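Local coordinates for putative creatinine amidohydrolase (Bacteroides fragilis, PDB 3LUB), which probably hydrolyses carbon-nitrogen bonds in linear amides with the aid of zinc ions, as a member of the creatininase family, at the interface of chains A and B and the interface of chains A and C. Sequence-based numbering; all coordinates share one arbitrary frame. Chains: chain A/B/C, Putative creatinine amidohydrolase.

Contact 1: the interface of chains A and B. Residues chain A 13-14, 17; chain B 35-36, 215-216.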
loop_
_atom_site.group_PDB
_atom_site.type_symbol
_atom_site.label_atom_id
_atom_site.label_comp_id
_atom_site.label_asym_id
_atom_site.label_seq_id
_atom_site.Cartn_x
_atom_site.Cartn_y
_atom_site.Cartn_z
ATOM N N LEU A 13 -3.512 0.473 -34.567
ATOM C CA LEU A 13 -3.965 1.865 -34.496
ATOM C C LEU A 13 -4.578 2.363 -35.784
ATOM O O LEU A 13 -5.544 3.136 -35.752
ATOM C CB LEU A 13 -2.823 2.817 -34.067
ATOM C CG LEU A 13 -3.175 4.304 -33.874
ATOM C CD1 LEU A 13 -4.202 4.499 -32.717
ATOM C CD2 LEU A 13 -1.958 5.242 -33.669
ATOM N N GLY A 14 -4.034 1.946 -36.919
ATOM C CA GLY A 14 -4.601 2.368 -38.191
ATOM C C GLY A 14 -6.054 1.966 -38.402
ATOM O O GLY A 14 -6.808 2.691 -39.042
ATOM N N LYS A 17 -8.249 4.229 -35.334
ATOM C CA LYS A 17 -8.075 5.625 -34.930
ATOM C C LYS A 17 -9.163 6.585 -35.423
ATOM O O LYS A 17 -9.440 7.594 -34.762
ATOM C CB LYS A 17 -6.672 6.150 -35.270
ATOM C CG LYS A 17 -6.355 6.317 -36.724
ATOM C CD LYS A 17 -5.078 7.128 -36.918
ATOM C CE LYS A 17 -4.989 7.620 -38.379
ATOM N NZ LYS A 17 -5.335 6.571 -39.420
ATOM N N ASN B 35 2.932 2.367 -34.391
ATOM C CA ASN B 35 2.704 3.043 -35.654
ATOM C C ASN B 35 1.231 2.774 -36.081
ATOM O O ASN B 35 0.398 2.516 -35.219
ATOM C CB ASN B 35 3.745 2.579 -36.695
ATOM C CG ASN B 35 3.898 3.543 -37.871
ATOM O OD1 ASN B 35 2.903 4.045 -38.399
ATOM N ND2 ASN B 35 5.154 3.788 -38.297
ATOM N N LEU B 36 0.906 2.828 -37.370
ATOM C CA LEU B 36 -0.432 2.512 -37.816
ATOM C C LEU B 36 -0.601 1.017 -38.189
ATOM O O LEU B 36 -1.705 0.506 -38.220
ATOM C CB LEU B 36 -0.814 3.389 -39.010
ATOM C CG LEU B 36 -0.800 4.923 -38.909
ATOM C CD1 LEU B 36 -1.006 5.505 -40.293
ATOM C CD2 LEU B 36 -1.875 5.454 -37.959
ATOM N N ASP B 215 2.617 9.376 -35.801
ATOM C CA ASP B 215 1.823 8.179 -36.037
ATOM C C ASP B 215 1.953 7.154 -34.908
ATOM O O ASP B 215 1.380 6.059 -35.009
ATOM C CB ASP B 215 2.204 7.559 -37.398
ATOM C CG ASP B 215 3.705 7.235 -37.528
ATOM O OD1 ASP B 215 4.353 6.821 -36.521
ATOM O OD2 ASP B 215 4.228 7.356 -38.654
ATOM N N SER B 216 2.678 7.536 -33.846
ATOM C CA SER B 216 3.000 6.684 -32.670
ATOM C C SER B 216 4.235 5.772 -32.828
ATOM O O SER B 216 4.705 5.177 -31.835
ATOM C CB SER B 216 1.769 5.908 -32.156
ATOM O OG SER B 216 1.672 4.594 -32.693
HETATM O O HOH W 1 -0.541 0.010 -34.040
#

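Contact 2: the interface of chains A and C. Residues chain A 77-79, 206, 208; chain C 129, 133-134, 252.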
loop_
_atom_site.group_PDB
_atom_site.type_symbol
_atom_site.label_atom_id
_atom_site.label_comp_id
_atom_site.label_asym_id
_atom_site.label_seq_id
_atom_site.Cartn_x
_atom_site.Cartn_y
_atom_site.Cartn_z
ATOM N N HIS A 77 -7.964 -17.418 -6.779
ATOM C CA HIS A 77 -8.121 -18.889 -6.638
ATOM C C HIS A 77 -8.261 -19.337 -5.190
ATOM O O HIS A 77 -8.130 -18.537 -4.257
ATOM C CB HIS A 77 -6.993 -19.648 -7.368
ATOM C CG HIS A 77 -7.035 -19.421 -8.841
ATOM N ND1 HIS A 77 -8.067 -19.884 -9.628
ATOM C CD2 HIS A 77 -6.278 -18.636 -9.637
ATOM C CE1 HIS A 77 -7.903 -19.444 -10.862
ATOM N NE2 HIS A 77 -6.824 -18.683 -10.892
ATOM N N ASN A 78 -8.553 -20.624 -5.051
ATOM C CA ASN A 78 -8.910 -21.266 -3.793
ATOM C C ASN A 78 -7.744 -22.055 -3.244
ATOM O O ASN A 78 -6.764 -22.327 -3.971
ATOM C CB ASN A 78 -10.112 -22.212 -4.029
ATOM C CG ASN A 78 -11.407 -21.463 -4.228
ATOM O OD1 ASN A 78 -11.398 -20.321 -4.665
ATOM N ND2 ASN A 78 -12.529 -22.105 -3.931
ATOM N N PRO A 79 -7.820 -22.407 -1.955
ATOM C CA PRO A 79 -6.828 -23.286 -1.355
ATOM C C PRO A 79 -6.734 -24.586 -2.117
ATOM O O PRO A 79 -7.782 -25.093 -2.553
ATOM C CB PRO A 79 -7.410 -23.552 0.040
ATOM C CG PRO A 79 -8.235 -22.359 0.327
ATOM C CD PRO A 79 -8.856 -22.005 -0.970
ATOM N N PRO A 206 -14.506 -21.060 0.912
ATOM C CA PRO A 206 -14.040 -21.580 -0.410
ATOM C C PRO A 206 -13.807 -23.100 -0.407
ATOM O O PRO A 206 -13.366 -23.639 0.598
ATOM C CB PRO A 206 -12.722 -20.844 -0.629
ATOM C CG PRO A 206 -12.250 -20.462 0.795
ATOM C CD PRO A 206 -13.484 -20.235 1.597
ATOM N N HIS A 208 -11.793 -26.317 -1.012
ATOM C CA HIS A 208 -10.366 -26.645 -1.054
ATOM C C HIS A 208 -10.161 -27.683 -2.133
ATOM O O HIS A 208 -10.637 -28.809 -1.982
ATOM C CB HIS A 208 -9.916 -27.183 0.289
ATOM C CG HIS A 208 -9.888 -26.148 1.363
ATOM N ND1 HIS A 208 -8.912 -26.113 2.333
ATOM C CD2 HIS A 208 -10.680 -25.065 1.583
ATOM C CE1 HIS A 208 -9.127 -25.078 3.132
ATOM N NE2 HIS A 208 -10.185 -24.421 2.693
ATOM N N ILE C 129 -11.170 -13.428 2.182
ATOM C CA ILE C 129 -11.122 -14.778 2.725
ATOM C C ILE C 129 -10.172 -15.642 1.903
ATOM O O ILE C 129 -9.291 -16.294 2.467
ATOM C CB ILE C 129 -12.560 -15.387 2.832
ATOM C CG1 ILE C 129 -13.348 -14.682 3.958
ATOM C CG2 ILE C 129 -12.537 -16.874 3.133
ATOM C CD1 ILE C 129 -14.832 -15.110 4.060
ATOM N N ALA C 133 -6.752 -17.129 3.373
ATOM C CA ALA C 133 -6.645 -18.610 3.352
ATOM C C ALA C 133 -5.225 -19.088 3.074
ATOM O O ALA C 133 -4.826 -20.127 3.528
ATOM C CB ALA C 133 -7.615 -19.214 2.314
ATOM N N PHE C 134 -4.470 -18.307 2.321
ATOM C CA PHE C 134 -3.094 -18.614 2.004
ATOM C C PHE C 134 -2.127 -18.140 3.090
ATOM O O PHE C 134 -1.115 -18.779 3.333
ATOM C CB PHE C 134 -2.732 -17.977 0.653
ATOM C CG PHE C 134 -3.485 -18.567 -0.519
ATOM C CD1 PHE C 134 -3.386 -19.912 -0.809
ATOM C CD2 PHE C 134 -4.281 -17.779 -1.328
ATOM C CE1 PHE C 134 -4.081 -20.464 -1.870
ATOM C CE2 PHE C 134 -4.976 -18.325 -2.383
ATOM C CZ PHE C 134 -4.871 -19.659 -2.662
ATOM N N LEU C 252 -13.234 -28.855 8.339
ATOM C CA LEU C 252 -13.868 -28.491 7.066
ATOM C C LEU C 252 -14.070 -29.701 6.147
ATOM O O LEU C 252 -15.088 -29.826 5.470
ATOM C CB LEU C 252 -13.005 -27.442 6.354
ATOM C CG LEU C 252 -13.572 -26.773 5.088
ATOM C CD1 LEU C 252 -14.970 -26.257 5.378
ATOM C CD2 LEU C 252 -12.614 -25.659 4.651
#

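Contact 3: the interface of chains A and C. Residues chain A 195, 197-198, 202-203, 205; chain C 115, 142, 243, 246, 252.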
loop_
_atom_site.group_PDB
_atom_site.type_symbol
_atom_site.label_atom_id
_atom_site.label_comp_id
_atom_site.label_asym_id
_atom_site.label_seq_id
_atom_site.Cartn_x
_atom_site.Cartn_y
_atom_site.Cartn_z
ATOM N N ILE A 195 -18.878 -30.067 7.158
ATOM C CA ILE A 195 -19.771 -29.161 7.891
ATOM C C ILE A 195 -21.045 -28.970 7.056
ATOM O O ILE A 195 -21.034 -28.279 6.041
ATOM C CB ILE A 195 -19.045 -27.810 8.195
ATOM C CG1 ILE A 195 -17.767 -28.079 9.029
ATOM C CG2 ILE A 195 -19.966 -26.833 8.934
ATOM C CD1 ILE A 195 -16.794 -26.894 9.173
ATOM N N SER A 197 -23.908 -27.408 7.297
ATOM C CA SER A 197 -24.427 -26.041 7.088
ATOM C C SER A 197 -23.740 -25.272 5.946
ATOM O O SER A 197 -24.382 -24.421 5.253
ATOM C CB SER A 197 -24.372 -25.245 8.389
ATOM O OG SER A 197 -25.130 -25.883 9.416
ATOM N N LEU A 198 -22.462 -25.591 5.724
ATOM C CA LEU A 198 -21.710 -25.023 4.589
ATOM C C LEU A 198 -22.151 -25.612 3.245
ATOM O O LEU A 198 -22.154 -24.901 2.261
ATOM C CB LEU A 198 -20.187 -25.192 4.780
ATOM C CG LEU A 198 -19.564 -24.566 6.051
ATOM C CD1 LEU A 198 -18.076 -24.835 6.125
ATOM C CD2 LEU A 198 -19.834 -23.074 6.179
ATOM N N VAL A 202 -25.600 -21.997 4.349
ATOM C CA VAL A 202 -25.913 -21.087 5.448
ATOM C C VAL A 202 -24.823 -20.004 5.496
ATOM O O VAL A 202 -25.095 -18.822 5.705
ATOM C CB VAL A 202 -26.013 -21.901 6.807
ATOM C CG1 VAL A 202 -26.224 -20.988 8.043
ATOM C CG2 VAL A 202 -27.142 -23.006 6.718
ATOM N N ALA A 203 -23.579 -20.428 5.299
ATOM C CA ALA A 203 -22.437 -19.541 5.210
ATOM C C ALA A 203 -21.571 -20.005 4.029
ATOM O O ALA A 203 -21.726 -21.135 3.546
ATOM C CB ALA A 203 -21.648 -19.607 6.509
ATOM N N VAL A 205 -17.614 -20.708 2.608
ATOM C CA VAL A 205 -16.185 -20.990 2.751
ATOM C C VAL A 205 -15.730 -21.426 1.338
ATOM O O VAL A 205 -16.485 -22.076 0.625
ATOM C CB VAL A 205 -15.908 -22.183 3.751
ATOM C CG1 VAL A 205 -14.449 -22.593 3.717
ATOM C CG2 VAL A 205 -16.318 -21.839 5.207
ATOM N N LEU C 115 -16.651 -16.806 11.943
ATOM C CA LEU C 115 -17.732 -16.484 11.025
ATOM C C LEU C 115 -17.917 -14.990 11.000
ATOM O O LEU C 115 -18.102 -14.382 12.050
ATOM C CB LEU C 115 -19.040 -17.139 11.439
ATOM C CG LEU C 115 -20.237 -16.750 10.557
ATOM C CD1 LEU C 115 -20.113 -17.452 9.222
ATOM C CD2 LEU C 115 -21.557 -16.998 11.216
ATOM N N ALA C 142 -15.588 -18.283 7.564
ATOM C CA ALA C 142 -16.832 -18.325 6.784
ATOM C C ALA C 142 -17.467 -16.927 6.741
ATOM O O ALA C 142 -17.142 -16.081 7.572
ATOM C CB ALA C 142 -17.807 -19.348 7.370
ATOM N N LEU C 243 -24.829 -24.135 12.534
ATOM C CA LEU C 243 -23.549 -23.866 11.896
ATOM C C LEU C 243 -22.442 -23.657 12.902
ATOM O O LEU C 243 -21.325 -24.171 12.721
ATOM C CB LEU C 243 -23.648 -22.634 10.985
ATOM C CG LEU C 243 -22.335 -22.044 10.435
ATOM C CD1 LEU C 243 -21.804 -22.894 9.361
ATOM C CD2 LEU C 243 -22.579 -20.620 9.902
ATOM N N GLU C 246 -21.540 -27.232 14.307
ATOM C CA GLU C 246 -20.804 -28.058 13.335
ATOM C C GLU C 246 -19.422 -27.499 13.038
ATOM O O GLU C 246 -18.483 -28.260 12.862
ATOM C CB GLU C 246 -21.568 -28.179 12.038
ATOM C CG GLU C 246 -22.902 -28.858 12.157
ATOM C CD GLU C 246 -23.816 -28.491 10.995
ATOM O OE1 GLU C 246 -23.433 -27.583 10.207
ATOM O OE2 GLU C 246 -24.916 -29.085 10.861
ATOM N N LEU C 252 -13.234 -28.855 8.339
ATOM C CA LEU C 252 -13.868 -28.491 7.066
ATOM C C LEU C 252 -14.070 -29.701 6.147
ATOM O O LEU C 252 -15.088 -29.826 5.470
ATOM C CB LEU C 252 -13.005 -27.442 6.354
ATOM C CG LEU C 252 -13.572 -26.773 5.088
ATOM C CD1 LEU C 252 -14.970 -26.257 5.378
ATOM C CD2 LEU C 252 -12.614 -25.659 4.651
HETATM O O HOH W 2 -26.963 -28.595 9.318
#

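Contact 1: the interface of chains A and B
The backbone N-H of A:Gly14 is donated to the carbonyl of B:Leu36, with N and O 3.0 Å apart. A:Gly14 CA also lies 4.0 Å from CB of B:Leu36. A:Gly14 lies in the first turn of helix 13-16, where amide hydrogens lack partners within their own helix, so the loop of chain B may serve as a cap. At the preceding residue the link is indirect: a water lies 3.1 Å from A:Leu13 N and 2.9 Å from B:Asn35 O. The B loop is braced from within: the side-chain carbonyl OD1 of B:Asn35 turns back on the next residue and accepts B:Leu36 N at 2.6 Å. Beside these polar links lie looser aliphatic contacts. A:Leu13 has CG anti to the backbone N (chi1 -177°), which sends methyl CD2 towards the 215-216 loop, 3.7 Å from B:Asp215 O and also against B:Ser216. That loop is tied by its own bond from the hydroxyl OG of B:Ser216 to B:Asp215 O, 2.8 Å long. Methyl CD2 of B:Leu36 packs on the outer methylenes of A:Lys17, 3.8 Å from CD, the lysine chain bending at its last torsion. B:Asn35 directly follows the zinc ligand B:His34, so this patch, repeated about the two-fold, joins chains A and B and may steady a loop beside the metal centre of chain B.

Contact 2: the interface of chains A and C
C:Leu252 reaches over a face of the A:His208 imidazole and meets it at about a right angle. Its methyl CD2 lies 3.8 Å from the ring centroid, a CH-pi contact, and is displaced towards NE2, from which it is 3.4 Å away. CG of the leucine is anti to the backbone N (chi1 -172°), the torsion that carries this branch out to the ring. The opposite face is backed by A:Pro79, whose CB stands 3.7 Å above the plane and over its centre. The imidazole is therefore sandwiched between a methyl of the partner and a proline of its own chain, while A:Pro206 O lies in plane at its edge. The same A:Pro79 turns its CG outward to the methyl CB of C:Ala133, 3.8 Å away. One turn earlier in helix 126-135, CG2 of C:Ile129 leans obliquely on CD of A:Pro206 at 3.8 Å. C:Phe134 comes tip first instead of face on: its CZ points at the backbone of chain A, 3.5 Å from A:Asn78 O. The neighbouring ring carbon CE2 is 3.7 Å from A:His77 O, and CE1 sits near A:Pro79 CA. No hydrogen bond spans the patch; its fit comes from proline rings, methyls and two aromatic groups. Helix 126-135 and the C-terminal tail of one chain are thereby fitted against the loops of the other, an apolar portion of the two-fold A-C interface.

Contact 3: the interface of chains A and C
C:Glu246, on helix 226-249, reaches across to the start of helix 196-199 in chain A. Its CB rests on methyl CG2 of A:Ile195, 3.7 Å away, the two side chains passing obliquely. CG is anti to the carbonyl carbon (chi1 -62°) and the chain runs extended beyond it, bringing the carboxylate to A:Ser197. There OE1 takes two donors from opposite faces of its plane. The backbone N of A:Ser197 approaches at 3.0 Å on the syn side. This bond has 156° at the hydrogen. The hydroxyl OG comes from above the carboxylate plane on the other face, at a short 2.5 Å. The second oxygen, OE2, contacts a water at 2.6 Å that also lies near A:Ser197 OG. Since A:Ser197 N belongs to the first helical turn, the carboxylate caps that end, and the helix dipole may favour its negative charge. One turn earlier on helix 226-249, C:Leu243 divides its methyls: CD1 packs on A:Ser197 CB and on CD2 of A:Leu198, while CD2 meets the methyl of A:Ala203 at 3.7 Å. Strand 140-145 adds C:Ala142, whose CB touches CG2 of A:Val205 at 3.6 Å. CG1 of that valine lies 3.7 Å from CD2 of C:Leu252, the side chains running past each other in opposite directions. CD1 of this leucine meets CD1 of A:Leu198 at 3.5 Å, tighter than usual for two methyls, the side chains crossing at about a right angle.

Contacts 2 and 3 are neighbouring patches of the same A-C interface, their C-alpha centres about 13 Å apart. C:Leu252 joins them, giving methyl CD2 to both and CD1 to contact 3, so the segment after helix 226-249 spans the two. Contact 1 lies elsewhere on chain A, about 45 Å from contact 2 and about 55 Å from contact 3 between the same kinds of centre, and faces chain B. Each chain thus takes part in two different two-fold interfaces, a pattern by which the six copies of the deposited assembly can be connected; the structure alone does not prove that this is the form in solution.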